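Local atomic coordinates of transcriptional regulator ComR (PDB entry 6HU8), a protein that regulates competence in Streptococcus vestibularis as an RNPP-type pheromone receptor, probably binding DNA through a helix-turn-helix domain and a signalling peptide through its TPR domain. Residues E117-T122 against S159-L164; E127-F132 against I166-Y171; G248-E253 against T268-K273. All coordinates share one frame; numbering follows the deposited sequence.

Contact 1: E117-T122 against S159-L164; sequences EEELLT and STNDLL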
loop_
_atom_site.group_PDB
_atom_site.type_symbol
_atom_site.label_atom_id
_atom_site.label_comp_id
_atom_site.label_asym_id
_atom_site.label_seq_id
_atom_site.Cartn_x
_atom_site.Cartn_y
_atom_site.Cartn_z
ATOM N N GLU A 117 -13.109 -4.437 -6.624
ATOM C CA GLU A 117 -12.408 -5.197 -5.605
ATOM C C GLU A 117 -11.143 -4.508 -5.100
ATOM O O GLU A 117 -10.866 -4.513 -3.900
ATOM C CB GLU A 117 -12.067 -6.565 -6.168
ATOM C CG GLU A 117 -11.812 -7.637 -5.168
ATOM C CD GLU A 117 -11.714 -8.989 -5.865
ATOM O OE1 GLU A 117 -12.763 -9.651 -6.071
ATOM O OE2 GLU A 117 -10.579 -9.368 -6.226
ATOM N N GLU A 118 -10.372 -3.932 -6.014
ATOM C CA GLU A 118 -9.091 -3.337 -5.637
ATOM C C GLU A 118 -9.241 -2.097 -4.764
ATOM O O GLU A 118 -8.409 -1.837 -3.902
ATOM C CB GLU A 118 -8.282 -2.964 -6.874
ATOM C CG GLU A 118 -8.110 -4.083 -7.855
ATOM C CD GLU A 118 -9.176 -4.081 -8.949
ATOM O OE1 GLU A 118 -10.381 -4.274 -8.632
ATOM O OE2 GLU A 118 -8.778 -3.892 -10.125
ATOM N N GLU A 119 -10.275 -1.302 -5.024
ATOM C CA GLU A 119 -10.532 -0.138 -4.199
ATOM C C GLU A 119 -10.987 -0.575 -2.814
ATOM O O GLU A 119 -10.539 -0.024 -1.795
ATOM C CB GLU A 119 -11.580 0.775 -4.846
ATOM C CG GLU A 119 -11.085 1.475 -6.121
ATOM C CD GLU A 119 -9.893 2.407 -5.873
ATOM O OE1 GLU A 119 -9.854 3.090 -4.817
ATOM O OE2 GLU A 119 -8.990 2.466 -6.739
ATOM N N LEU A 120 -11.863 -1.573 -2.785
ATOM C CA LEU A 120 -12.390 -2.088 -1.533
ATOM C C LEU A 120 -11.278 -2.668 -0.690
ATOM O O LEU A 120 -11.286 -2.496 0.525
ATOM C CB LEU A 120 -13.455 -3.155 -1.793
ATOM C CG LEU A 120 -14.806 -2.602 -2.265
ATOM C CD1 LEU A 120 -15.738 -3.724 -2.736
ATOM C CD2 LEU A 120 -15.439 -1.809 -1.132
ATOM N N LEU A 121 -10.341 -3.375 -1.328
ATOM C CA LEU A 121 -9.183 -3.921 -0.597
ATOM C C LEU A 121 -8.322 -2.807 -0.008
ATOM O O LEU A 121 -7.808 -2.923 1.109
ATOM C CB LEU A 121 -8.314 -4.801 -1.495
ATOM C CG LEU A 121 -7.032 -5.297 -0.786
ATOM C CD1 LEU A 121 -7.390 -6.328 0.278
ATOM C CD2 LEU A 121 -6.022 -5.871 -1.774
ATOM N N THR A 122 -8.159 -1.721 -0.760
ATOM C CA THR A 122 -7.401 -0.580 -0.262
ATOM C C THR A 122 -7.975 -0.097 1.065
ATOM O O THR A 122 -7.224 0.224 2.001
ATOM C CB THR A 122 -7.379 0.582 -1.286
ATOM O OG1 THR A 122 -6.372 0.313 -2.275
ATOM C CG2 THR A 122 -7.041 1.894 -0.601
ATOM N N SER A 159 1.166 1.751 -8.813
ATOM C CA SER A 159 0.164 2.763 -8.523
ATOM C C SER A 159 0.035 2.951 -7.018
ATOM O O SER A 159 0.640 2.216 -6.236
ATOM C CB SER A 159 -1.194 2.357 -9.095
ATOM O OG SER A 159 -1.634 1.138 -8.488
ATOM N N THR A 160 -0.804 3.895 -6.612
ATOM C CA THR A 160 -1.063 4.089 -5.193
ATOM C C THR A 160 -1.678 2.831 -4.605
ATOM O O THR A 160 -1.212 2.361 -3.560
ATOM C CB THR A 160 -1.977 5.296 -4.925
ATOM O OG1 THR A 160 -1.387 6.462 -5.496
ATOM C CG2 THR A 160 -2.131 5.518 -3.426
ATOM N N ASN A 161 -2.683 2.250 -5.271
ATOM C CA ASN A 161 -3.244 0.989 -4.779
ATOM C C ASN A 161 -2.174 -0.102 -4.684
ATOM O O ASN A 161 -2.154 -0.868 -3.714
ATOM C CB ASN A 161 -4.404 0.475 -5.663
ATOM C CG ASN A 161 -5.655 1.314 -5.533
ATOM O OD1 ASN A 161 -5.801 2.099 -4.593
ATOM N ND2 ASN A 161 -6.573 1.146 -6.477
ATOM N N ASP A 162 -1.302 -0.186 -5.688
ATOM C CA ASP A 162 -0.199 -1.162 -5.649
ATOM C C ASP A 162 0.676 -0.963 -4.407
ATOM O O ASP A 162 1.050 -1.929 -3.721
ATOM C CB ASP A 162 0.692 -1.051 -6.892
ATOM C CG ASP A 162 -0.010 -1.466 -8.165
ATOM O OD1 ASP A 162 -1.010 -2.216 -8.090
ATOM O OD2 ASP A 162 0.459 -1.040 -9.245
ATOM N N LEU A 163 1.010 0.301 -4.136
ATOM C CA LEU A 163 1.840 0.655 -2.983
ATOM C C LEU A 163 1.171 0.245 -1.688
ATOM O O LEU A 163 1.848 -0.147 -0.738
ATOM C CB LEU A 163 2.139 2.154 -2.960
ATOM C CG LEU A 163 3.091 2.649 -4.051
ATOM C CD1 LEU A 163 3.355 4.117 -3.846
ATOM C CD2 LEU A 163 4.397 1.874 -4.054
ATOM N N LEU A 164 -0.156 0.305 -1.648
ATOM C CA LEU A 164 -0.860 -0.077 -0.433
ATOM C C LEU A 164 -0.918 -1.606 -0.279
ATOM O O LEU A 164 -0.837 -2.118 0.833
ATOM C CB LEU A 164 -2.257 0.545 -0.410
ATOM C CG LEU A 164 -2.200 2.074 -0.247
ATOM C CD1 LEU A 164 -3.575 2.707 -0.372
ATOM C CD2 LEU A 164 -1.572 2.464 1.068
#
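Asn161 reaches across to helix 117-131 and meets two side chains with the two ends of its amide. Its ND2 donates to Glu119 OE2 at 2.8 Å, and the N-H points almost straight at the oxygen (168°). The acceptor lies in the amide plane of Asn161. At Glu119, the donor stands above the carboxylate plane, 56° out of it. The other end, Asn161 OD1, is 3.0 Å from Thr122 OG1, a weak bond. Thr122 OG1 is also 3.4 Å from Glu118 O of its own helix, and which of the two oxygens takes the one proton is not settled. Beside this polar pair, the methyl CG2 of Thr122 packs on CD1 of Leu164 at 3.6 Å.

The two segments belong to helices 117-131 and 160-173 of the ComR tetratricopeptide region, an array of packed helices. Here their axes come within 10.0 Å and run 50° apart, so side chains rather than backbones make the contact.

The CB of Glu119 points away from 159-164. A bend at chi2 turns CD back, and the carboxylate ends at Asn161. Its other oxygen, OE1, is hydrogen-bonded to Tyr78 OH and forms a salt bridge with Lys82. Lys82 also donates to Asn161 OD1, which ties the amide and the carboxylate to one cation and probably favours the charged form of Glu119. Asn161 sits in the first turn of its helix. That turn is started by a capping box: Asp162 N donates to Ser159 OG at 3.1 Å, and Ser159 N donates to Asp162 OD2 at 2.9 Å. Lys155 forms a salt bridge with Asp162 OD1.

Contact 2: E127-F132 against I166-Y171; sequences ENILSF and IDYYFY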
loop_
_atom_site.group_PDB
_atom_site.type_symbol
_atom_site.label_atom_id
_atom_site.label_comp_id
_atom_site.label_asym_id
_atom_site.label_seq_id
_atom_site.Cartn_x
_atom_site.Cartn_y
_atom_site.Cartn_z
ATOM N N GLU A 127 -7.485 0.027 7.026
ATOM C CA GLU A 127 -8.208 -0.220 8.261
ATOM C C GLU A 127 -7.507 -1.278 9.112
ATOM O O GLU A 127 -7.352 -1.091 10.317
ATOM C CB GLU A 127 -9.642 -0.647 7.966
ATOM C CG GLU A 127 -10.534 -0.676 9.191
ATOM C CD GLU A 127 -11.870 -1.355 8.926
ATOM O OE1 GLU A 127 -12.913 -0.750 9.238
ATOM O OE2 GLU A 127 -11.875 -2.499 8.418
ATOM N N ASN A 128 -7.089 -2.381 8.486
ATOM C CA ASN A 128 -6.425 -3.464 9.204
ATOM C C ASN A 128 -5.107 -2.995 9.844
ATOM O O ASN A 128 -4.903 -3.171 11.039
ATOM C CB ASN A 128 -6.185 -4.658 8.272
ATOM C CG ASN A 128 -7.450 -5.500 8.046
ATOM O OD1 ASN A 128 -8.515 -5.189 8.576
ATOM N ND2 ASN A 128 -7.331 -6.566 7.250
ATOM N N ILE A 129 -4.227 -2.382 9.058
ATOM C CA ILE A 129 -2.963 -1.871 9.582
ATOM C C ILE A 129 -3.199 -0.827 10.684
ATOM O O ILE A 129 -2.659 -0.958 11.782
ATOM C CB ILE A 129 -2.078 -1.246 8.466
ATOM C CG1 ILE A 129 -1.663 -2.312 7.449
ATOM C CG2 ILE A 129 -0.832 -0.578 9.063
ATOM C CD1 ILE A 129 -0.922 -1.773 6.250
ATOM N N LEU A 130 -4.004 0.196 10.395
ATOM C CA LEU A 130 -4.275 1.264 11.366
ATOM C C LEU A 130 -4.847 0.756 12.686
ATOM O O LEU A 130 -4.659 1.382 13.729
ATOM C CB LEU A 130 -5.244 2.287 10.789
ATOM C CG LEU A 130 -4.691 3.366 9.859
ATOM C CD1 LEU A 130 -5.832 3.983 9.073
ATOM C CD2 LEU A 130 -3.934 4.439 10.644
ATOM N N SER A 131 -5.547 -0.375 12.641
ATOM C CA SER A 131 -6.186 -0.910 13.835
ATOM C C SER A 131 -5.426 -2.099 14.427
ATOM O O SER A 131 -5.817 -2.630 15.466
ATOM C CB SER A 131 -7.617 -1.327 13.517
ATOM O OG SER A 131 -7.622 -2.525 12.751
ATOM N N PHE A 132 -4.349 -2.512 13.761
ATOM C CA PHE A 132 -3.537 -3.659 14.185
ATOM C C PHE A 132 -4.306 -4.974 14.150
ATOM O O PHE A 132 -4.010 -5.895 14.918
ATOM C CB PHE A 132 -2.972 -3.446 15.596
ATOM C CG PHE A 132 -1.815 -2.491 15.651
ATOM C CD1 PHE A 132 -2.026 -1.126 15.802
ATOM C CD2 PHE A 132 -0.509 -2.959 15.568
ATOM C CE1 PHE A 132 -0.955 -0.246 15.858
ATOM C CE2 PHE A 132 0.563 -2.081 15.623
ATOM C CZ PHE A 132 0.339 -0.727 15.767
ATOM N N ILE A 166 1.429 -3.449 -1.281
ATOM C CA ILE A 166 2.810 -3.685 -0.862
ATOM C C ILE A 166 2.974 -3.341 0.623
ATOM O O ILE A 166 3.748 -3.979 1.339
ATOM C CB ILE A 166 3.806 -2.872 -1.725
ATOM C CG1 ILE A 166 3.842 -3.440 -3.144
ATOM C CG2 ILE A 166 5.219 -2.891 -1.110
ATOM C CD1 ILE A 166 4.706 -2.655 -4.109
ATOM N N ASP A 167 2.229 -2.349 1.095
ATOM C CA ASP A 167 2.206 -2.066 2.525
ATOM C C ASP A 167 1.670 -3.280 3.314
ATOM O O ASP A 167 2.260 -3.685 4.330
ATOM C CB ASP A 167 1.358 -0.823 2.799
ATOM C CG ASP A 167 1.818 -0.059 4.015
ATOM O OD1 ASP A 167 2.747 -0.533 4.710
ATOM O OD2 ASP A 167 1.245 1.020 4.266
ATOM N N TYR A 168 0.574 -3.872 2.835
ATOM C CA TYR A 168 -0.032 -5.030 3.507
ATOM C C TYR A 168 0.932 -6.216 3.513
ATOM O O TYR A 168 0.983 -7.002 4.479
ATOM C CB TYR A 168 -1.347 -5.429 2.828
ATOM C CG TYR A 168 -2.346 -6.118 3.733
ATOM C CD1 TYR A 168 -2.595 -5.645 5.021
ATOM C CD2 TYR A 168 -3.067 -7.230 3.291
ATOM C CE1 TYR A 168 -3.521 -6.267 5.846
ATOM C CE2 TYR A 168 -4.001 -7.854 4.103
ATOM C CZ TYR A 168 -4.221 -7.373 5.378
ATOM O OH TYR A 168 -5.149 -7.990 6.179
ATOM N N TYR A 169 1.692 -6.349 2.432
ATOM C CA TYR A 169 2.725 -7.381 2.353
ATOM C C TYR A 169 3.761 -7.190 3.471
ATOM O O TYR A 169 4.027 -8.117 4.240
ATOM C CB TYR A 169 3.390 -7.372 0.966
ATOM C CG TYR A 169 4.755 -8.043 0.933
ATOM C CD1 TYR A 169 4.902 -9.401 1.247
ATOM C CD2 TYR A 169 5.894 -7.324 0.579
ATOM C CE1 TYR A 169 6.154 -10.017 1.223
ATOM C CE2 TYR A 169 7.160 -7.933 0.561
ATOM C CZ TYR A 169 7.275 -9.276 0.883
ATOM O OH TYR A 169 8.510 -9.882 0.862
ATOM N N PHE A 170 4.331 -5.989 3.581
ATOM C CA PHE A 170 5.294 -5.704 4.650
ATOM C C PHE A 170 4.683 -5.961 6.024
ATOM O O PHE A 170 5.353 -6.472 6.933
ATOM C CB PHE A 170 5.801 -4.261 4.551
ATOM C CG PHE A 170 6.630 -4.007 3.328
ATOM C CD1 PHE A 170 7.494 -4.988 2.848
ATOM C CD2 PHE A 170 6.550 -2.804 2.656
ATOM C CE1 PHE A 170 8.272 -4.775 1.719
ATOM C CE2 PHE A 170 7.332 -2.581 1.523
ATOM C CZ PHE A 170 8.182 -3.573 1.050
ATOM N N TYR A 171 3.401 -5.625 6.158
ATOM C CA TYR A 171 2.640 -5.901 7.373
ATOM C C TYR A 171 2.623 -7.393 7.728
ATOM O O TYR A 171 2.558 -7.740 8.906
ATOM C CB TYR A 171 1.219 -5.385 7.206
ATOM C CG TYR A 171 0.337 -5.422 8.436
ATOM C CD1 TYR A 171 0.609 -4.621 9.535
ATOM C CD2 TYR A 171 -0.811 -6.210 8.465
ATOM C CE1 TYR A 171 -0.223 -4.623 10.654
ATOM C CE2 TYR A 171 -1.649 -6.220 9.570
ATOM C CZ TYR A 171 -1.351 -5.425 10.664
ATOM O OH TYR A 171 -2.182 -5.434 11.767
#
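Ile129 holds CG1 anti to its carbonyl carbon (chi1 -64°). Tyr171 holds CG anti to its backbone N (chi1 -172°), which carries CG toward helix 117-131. Ile129 CG1 lies over one face of the Tyr171 ring. The methylene makes a CH-pi contact, 3.9 Å from the ring centroid and 16° off the ring normal, displaced toward the rim. The two side chains run antiparallel alongside each other. Ile129 CG1 also meets the rim of the Tyr168 ring roughly in its plane, 4.2 Å from Tyr168 CD1. Farther out, Ile129 CD1 touches the carboxylate carbon CG of Asp167 at 3.9 Å.

Helices 117-131 and 160-173 pack here at an oblique angle in the tetratricopeptide region. The contact covers the C-terminal end of the first helix, where Phe132 has positive phi and closes a Schellman motif.

Asn128 adds the polar part. Its ND2 donates to Tyr168 OH at 2.8 Å through a somewhat bent bond, and the hydroxyl lies close to the amide plane. Arg138 donates to Asn128 OD1, so both ends of the amide are held. Tyr145 and His172 meet the Tyr168 ring edge-to-face. At the helix end, Tyr171 OH is 3.2 Å from Phe132 C, and it is hydrogen-bonded to Thr133 O just past the Schellman turn.

Contact 3: G248-E253 against T268-K273; sequences GVYILE and TENYDK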
loop_
_atom_site.group_PDB
_atom_site.type_symbol
_atom_site.label_atom_id
_atom_site.label_comp_id
_atom_site.label_asym_id
_atom_site.label_seq_id
_atom_site.Cartn_x
_atom_site.Cartn_y
_atom_site.Cartn_z
ATOM N N GLY A 248 11.639 10.660 11.905
ATOM C CA GLY A 248 11.559 9.212 11.822
ATOM C C GLY A 248 12.617 8.605 10.920
ATOM O O GLY A 248 13.075 7.479 11.143
ATOM N N VAL A 249 13.026 9.355 9.905
ATOM C CA VAL A 249 14.034 8.870 8.965
ATOM C C VAL A 249 15.422 8.870 9.599
ATOM O O VAL A 249 16.161 7.882 9.517
ATOM C CB VAL A 249 14.036 9.718 7.675
ATOM C CG1 VAL A 249 15.119 9.237 6.733
ATOM C CG2 VAL A 249 12.662 9.632 6.986
ATOM N N TYR A 250 15.782 9.976 10.241
ATOM C CA TYR A 250 17.085 10.049 10.905
ATOM C C TYR A 250 17.194 9.128 12.130
ATOM O O TYR A 250 18.298 8.693 12.498
ATOM C CB TYR A 250 17.391 11.499 11.275
ATOM C CG TYR A 250 17.743 12.278 10.033
ATOM C CD1 TYR A 250 18.922 12.019 9.351
ATOM C CD2 TYR A 250 16.887 13.235 9.522
ATOM C CE1 TYR A 250 19.248 12.702 8.204
ATOM C CE2 TYR A 250 17.202 13.918 8.362
ATOM C CZ TYR A 250 18.394 13.649 7.718
ATOM O OH TYR A 250 18.715 14.327 6.566
ATOM N N ILE A 251 16.065 8.811 12.752
ATOM C CA ILE A 251 16.079 7.845 13.857
ATOM C C ILE A 251 16.479 6.462 13.329
ATOM O O ILE A 251 17.327 5.788 13.926
ATOM C CB ILE A 251 14.703 7.764 14.571
ATOM C CG1 ILE A 251 14.442 9.025 15.402
ATOM C CG2 ILE A 251 14.614 6.510 15.456
ATOM C CD1 ILE A 251 13.025 9.073 16.012
ATOM N N LEU A 252 15.885 6.043 12.212
ATOM C CA LEU A 252 16.254 4.769 11.570
ATOM C C LEU A 252 17.720 4.742 11.144
ATOM O O LEU A 252 18.398 3.731 11.339
ATOM C CB LEU A 252 15.373 4.481 10.344
ATOM C CG LEU A 252 13.944 4.003 10.588
ATOM C CD1 LEU A 252 13.081 4.225 9.335
ATOM C CD2 LEU A 252 13.958 2.512 10.967
ATOM N N GLU A 253 18.214 5.831 10.556
ATOM C CA GLU A 253 19.629 5.876 10.180
ATOM C C GLU A 253 20.536 5.774 11.421
ATOM O O GLU A 253 21.622 5.171 11.377
ATOM C CB GLU A 253 19.959 7.151 9.388
ATOM C CG GLU A 253 21.343 7.068 8.730
ATOM C CD GLU A 253 21.686 8.248 7.849
ATOM O OE1 GLU A 253 22.867 8.362 7.466
ATOM O OE2 GLU A 253 20.786 9.053 7.524
ATOM N N THR A 268 24.674 9.143 17.319
ATOM C CA THR A 268 24.353 10.373 18.057
ATOM C C THR A 268 24.104 11.557 17.135
ATOM O O THR A 268 23.173 12.341 17.369
ATOM C CB THR A 268 25.469 10.763 19.035
ATOM O OG1 THR A 268 25.720 9.673 19.905
ATOM C CG2 THR A 268 25.054 11.981 19.885
ATOM N N GLU A 269 24.929 11.699 16.097
ATOM C CA GLU A 269 24.722 12.754 15.101
ATOM C C GLU A 269 23.364 12.615 14.411
ATOM O O GLU A 269 22.644 13.605 14.226
ATOM C CB GLU A 269 25.851 12.731 14.059
ATOM C CG GLU A 269 27.229 13.071 14.664
ATOM C CD GLU A 269 28.377 12.920 13.681
ATOM O OE1 GLU A 269 28.152 12.390 12.571
ATOM O OE2 GLU A 269 29.512 13.322 14.033
ATOM N N ASN A 270 23.004 11.387 14.042
ATOM C CA ASN A 270 21.743 11.145 13.347
ATOM C C ASN A 270 20.525 11.364 14.253
ATOM O O ASN A 270 19.522 11.943 13.807
ATOM C CB ASN A 270 21.735 9.735 12.745
ATOM C CG ASN A 270 22.699 9.610 11.569
ATOM O OD1 ASN A 270 22.890 10.568 10.810
ATOM N ND2 ASN A 270 23.303 8.443 11.409
ATOM N N TYR A 271 20.614 10.961 15.521
ATOM C CA TYR A 271 19.553 11.309 16.475
ATOM C C TYR A 271 19.458 12.824 16.648
ATOM O O TYR A 271 18.353 13.368 16.765
ATOM C CB TYR A 271 19.780 10.657 17.840
ATOM C CG TYR A 271 19.072 9.328 18.007
ATOM C CD1 TYR A 271 17.679 9.245 17.994
ATOM C CD2 TYR A 271 19.799 8.161 18.196
ATOM C CE1 TYR A 271 17.024 8.021 18.133
ATOM C CE2 TYR A 271 19.155 6.934 18.345
ATOM C CZ TYR A 271 17.774 6.873 18.316
ATOM O OH TYR A 271 17.141 5.658 18.471
ATOM N N ASP A 272 20.600 13.510 16.666
ATOM C CA ASP A 272 20.577 14.963 16.849
ATOM C C ASP A 272 19.939 15.670 15.661
ATOM O O ASP A 272 19.231 16.674 15.840
ATOM C CB ASP A 272 21.990 15.525 17.084
ATOM C CG ASP A 272 22.467 15.343 18.512
ATOM O OD1 ASP A 272 21.660 14.946 19.385
ATOM O OD2 ASP A 272 23.659 15.628 18.771
ATOM N N LYS A 273 20.196 15.172 14.453
ATOM C CA LYS A 273 19.477 15.647 13.273
ATOM C C LYS A 273 17.969 15.454 13.415
ATOM O O LYS A 273 17.190 16.353 13.085
ATOM C CB LYS A 273 19.958 14.925 12.016
ATOM C CG LYS A 273 21.279 15.426 11.469
ATOM C CD LYS A 273 21.675 14.643 10.213
ATOM C CE LYS A 273 23.062 15.062 9.723
ATOM N NZ LYS A 273 23.611 14.137 8.697
HETATM O O HOH W 1 24.952 7.558 9.058
#
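Tyr250 and Lys273 pack ring against aliphatic chain. Tyr250 keeps CG anti to its carbonyl carbon (chi1 -73°), and one face of the ring receives Lys273 CB. This is a CH-pi contact, 4.2 Å from the ring centroid and displaced toward the rim. The lysine chain is extended beyond CG and crosses the ring obliquely. Its CD comes 3.7 Å from Tyr250 CE1, while the ammonium group lies beyond. Lys273 NZ is 5.9 Å from Glu253 OE2, so these opposite charges are near but not in contact. On the backbone side, Tyr250 CB rests 3.3 Å from Asn270 O.

Helices 246-261 and 264-279 follow one another in sequence. They run antiparallel at 172° with axes 7.7 Å apart, a helical hairpin of the kind from which tetratricopeptide arrays are built. The CA of Tyr250 is nearest that of Asn270, and the CA of Ile251 nearest that of Tyr271.

Glu253 sets CG anti to its backbone N (chi1 -168°) and stays extended to the carboxylate. Asn270 instead holds CG anti to its carbonyl carbon, which places the amide against Glu253. The two side chains cross at about a right angle. Glu253 CG touches Asn270 ND2 at 3.6 Å. A water joins the two polar ends: it donates to Glu253 OE1 and accepts from Asn270 ND2. Asn270 OD1 is buried by the contact and has no partner in the model.

On another side of the hairpin, Ile251 CG1 and CG2 each lie 3.9 Å from Tyr271 CE1. The Tyr271 hydroxyl bonds Asp297 and Lys255. Helix 285-296 packs against both Ile251 and Tyr271.

Contacts 1 and 2 are successive parts of one helix pair, 117-131 with 160-173. Their centres are 12 Å apart, and their segments alternate along the chain. Contact 1 joins the N-terminal parts of both helices by mainly polar groups, and contact 2 continues the pairing toward their C-terminal ends with aromatic side chains. Contact 3 lies farther along the tetratricopeptide region. Its centre is about 32 Å from that of contact 1 and about 25 Å from that of contact 2. The nearest atoms of contacts 2 and 3 are about 12 Å apart. Helix 200-219 lies between them in the fold: it touches Leu163, Ile166 and Phe170 as well as Val249 and Leu252. The structure is the apo form, without bound pheromone.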